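Nuclear RNA export factor 2, Panoramix fusion (Drosophila melanogaster, PDB 6OPF) pairs its UBA domain with a helix of Panoramix, the partner with which it acts in piRNA-guided cotranscriptional silencing of transposons. Local coordinates at residues L46-N51 against R85-L90. Numbering follows the deposited sequence.
Sequences LFIQKN and RAELVL
Ile-48 and Phe-47, on the last helix of the Nxf2 UBA (TAP-C) domain, receive Ala-86, Glu-87 and Leu-90 of the Panoramix helix, which the engineered construct fuses to that domain. The segment axes run roughly antiparallel, at 148°, and come within 10.5 Å. The CA atoms of Ile-48 and Ala-86 are the nearest across the two segments, 7.5 Å apart. Here the methyl of Ala-86 meets the Phe-47 ring at its edge, in the ring plane, with CB 3.7 Å from both CD2 and CE2. The ring gets there because CG stands anti to the backbone N (chi1 164°); the buried side chain also touches Phe-18 and Thr-22 of helix 8-22, Leu-24 and Ile-56, so one ring packs within the UBA domain and borders the Panoramix helix. Helix 75-93 packs on the compact three-helix UBA fold, and segment 85-90 falls within the Panoramix region that interacts with Nxf2. Ile-48 contributes the largest share of the surface buried between the segments: its CD1 meets CD1 of Leu-90 tip to tip at 3.5 Å, tighter than usual for two carbons. The same methyl lies 3.8 Å from CG of Glu-87, whose extended chain crosses Ile-48 at about a right angle, so its aliphatic part borders the apolar patch. Leu-90 and Val-89 also touch Leu-44, one turn before Ile-48, while Arg-85 hydrogen-bonds the carbonyls of Glu-20 and Val-21.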
loop_
_atom_site.group_PDB
_atom_site.type_symbol
_atom_site.label_atom_id
_atom_site.label_comp_id
_atom_site.label_asym_id
_atom_site.label_seq_id
_atom_site.Cartn_x
_atom_site.Cartn_y
_atom_site.Cartn_z
ATOM N N LEU D 46 8.213 16.469 -19.795
ATOM C CA LEU D 46 8.385 16.769 -18.377
ATOM C C LEU D 46 9.757 16.328 -17.897
ATOM O O LEU D 46 10.448 17.065 -17.173
ATOM C CB LEU D 46 7.300 16.084 -17.549
ATOM C CG LEU D 46 6.076 16.900 -17.158
ATOM C CD1 LEU D 46 4.996 15.974 -16.608
ATOM C CD2 LEU D 46 6.444 17.985 -16.142
ATOM N N PHE D 47 10.155 15.108 -18.273
ATOM C CA PHE D 47 11.493 14.624 -17.961
ATOM C C PHE D 47 12.548 15.644 -18.363
ATOM O O PHE D 47 13.409 16.021 -17.558
ATOM C CB PHE D 47 11.741 13.294 -18.670
ATOM C CG PHE D 47 13.182 12.913 -18.728
ATOM C CD1 PHE D 47 13.913 12.752 -17.556
ATOM C CD2 PHE D 47 13.810 12.715 -19.953
ATOM C CE1 PHE D 47 15.243 12.394 -17.599
ATOM C CE2 PHE D 47 15.144 12.347 -20.014
ATOM C CZ PHE D 47 15.867 12.190 -18.842
ATOM N N ILE D 48 12.479 16.117 -19.612
ATOM C CA ILE D 48 13.476 17.060 -20.113
ATOM C C ILE D 48 13.435 18.363 -19.319
ATOM O O ILE D 48 14.481 18.922 -18.967
ATOM C CB ILE D 48 13.268 17.316 -21.618
ATOM C CG1 ILE D 48 13.583 16.056 -22.425
ATOM C CG2 ILE D 48 14.133 18.486 -22.078
ATOM C CD1 ILE D 48 13.005 16.076 -23.807
ATOM N N GLN D 49 12.230 18.867 -19.038
ATOM C CA GLN D 49 12.080 20.076 -18.229
ATOM C C GLN D 49 12.658 19.883 -16.831
ATOM O O GLN D 49 13.474 20.691 -16.365
ATOM C CB GLN D 49 10.599 20.469 -18.140
ATOM C CG GLN D 49 10.315 21.698 -17.260
ATOM C CD GLN D 49 10.156 21.364 -15.773
ATOM O OE1 GLN D 49 9.211 20.677 -15.370
ATOM N NE2 GLN D 49 11.082 21.858 -14.950
ATOM N N LYS D 50 12.206 18.836 -16.129
ATOM C CA LYS D 50 12.721 18.543 -14.796
ATOM C C LYS D 50 14.238 18.441 -14.804
ATOM O O LYS D 50 14.909 19.005 -13.930
ATOM C CB LYS D 50 12.111 17.249 -14.256
ATOM C CG LYS D 50 10.802 17.432 -13.512
ATOM C CD LYS D 50 10.175 16.096 -13.117
ATOM C CE LYS D 50 8.665 16.211 -12.941
ATOM N NZ LYS D 50 8.277 17.376 -12.077
ATOM N N ASN D 51 14.796 17.737 -15.788
ATOM C CA ASN D 51 16.247 17.629 -15.863
ATOM C C ASN D 51 16.893 18.975 -16.156
ATOM O O ASN D 51 18.004 19.240 -15.691
ATOM C CB ASN D 51 16.686 16.638 -16.930
ATOM C CG ASN D 51 18.172 16.434 -16.906
ATOM O OD1 ASN D 51 18.708 15.864 -15.953
ATOM N ND2 ASN D 51 18.865 16.955 -17.915
ATOM N N ARG D 85 18.369 10.506 -25.689
ATOM C CA ARG D 85 17.433 9.400 -26.033
ATOM C C ARG D 85 15.986 9.911 -26.005
ATOM O O ARG D 85 15.213 9.542 -26.911
ATOM C CB ARG D 85 17.618 8.226 -25.067
ATOM C CG ARG D 85 18.982 7.557 -25.156
ATOM C CD ARG D 85 19.226 6.587 -24.015
ATOM N NE ARG D 85 18.251 5.506 -23.989
ATOM C CZ ARG D 85 18.253 4.470 -24.819
ATOM N NH1 ARG D 85 19.185 4.371 -25.751
ATOM N NH2 ARG D 85 17.323 3.537 -24.716
ATOM N N ALA D 86 15.647 10.727 -25.002
ATOM C CA ALA D 86 14.307 11.293 -24.866
ATOM C C ALA D 86 13.982 12.245 -26.010
ATOM O O ALA D 86 12.866 12.225 -26.541
ATOM C CB ALA D 86 14.171 12.013 -23.518
ATOM N N GLU D 87 14.935 13.105 -26.390
ATOM C CA GLU D 87 14.684 14.022 -27.498
ATOM C C GLU D 87 14.519 13.264 -28.810
ATOM O O GLU D 87 13.603 13.554 -29.588
ATOM C CB GLU D 87 15.806 15.055 -27.584
ATOM C CG GLU D 87 15.829 16.023 -26.389
ATOM C CD GLU D 87 17.061 16.913 -26.372
ATOM O OE1 GLU D 87 16.967 18.049 -25.849
ATOM O OE2 GLU D 87 18.121 16.485 -26.887
ATOM N N LEU D 88 15.364 12.269 -29.061
ATOM C CA LEU D 88 15.218 11.487 -30.290
ATOM C C LEU D 88 13.851 10.800 -30.360
ATOM O O LEU D 88 13.165 10.868 -31.387
ATOM C CB LEU D 88 16.343 10.463 -30.406
ATOM C CG LEU D 88 16.255 9.598 -31.675
ATOM C CD1 LEU D 88 16.193 10.480 -32.939
ATOM C CD2 LEU D 88 17.421 8.611 -31.736
ATOM N N VAL D 89 13.448 10.119 -29.281
ATOM C CA VAL D 89 12.140 9.461 -29.250
ATOM C C VAL D 89 11.020 10.492 -29.360
ATOM O O VAL D 89 10.031 10.283 -30.074
ATOM C CB VAL D 89 11.996 8.610 -27.974
ATOM C CG1 VAL D 89 10.587 8.030 -27.871
ATOM C CG2 VAL D 89 13.043 7.500 -27.946
ATOM N N LEU D 90 11.153 11.611 -28.638
ATOM C CA LEU D 90 10.225 12.726 -28.791
ATOM C C LEU D 90 10.108 13.135 -30.254
ATOM O O LEU D 90 9.003 13.362 -30.760
ATOM C CB LEU D 90 10.693 13.913 -27.947
ATOM C CG LEU D 90 9.859 14.411 -26.767
ATOM C CD1 LEU D 90 10.494 15.688 -26.213
ATOM C CD2 LEU D 90 8.414 14.668 -27.168
#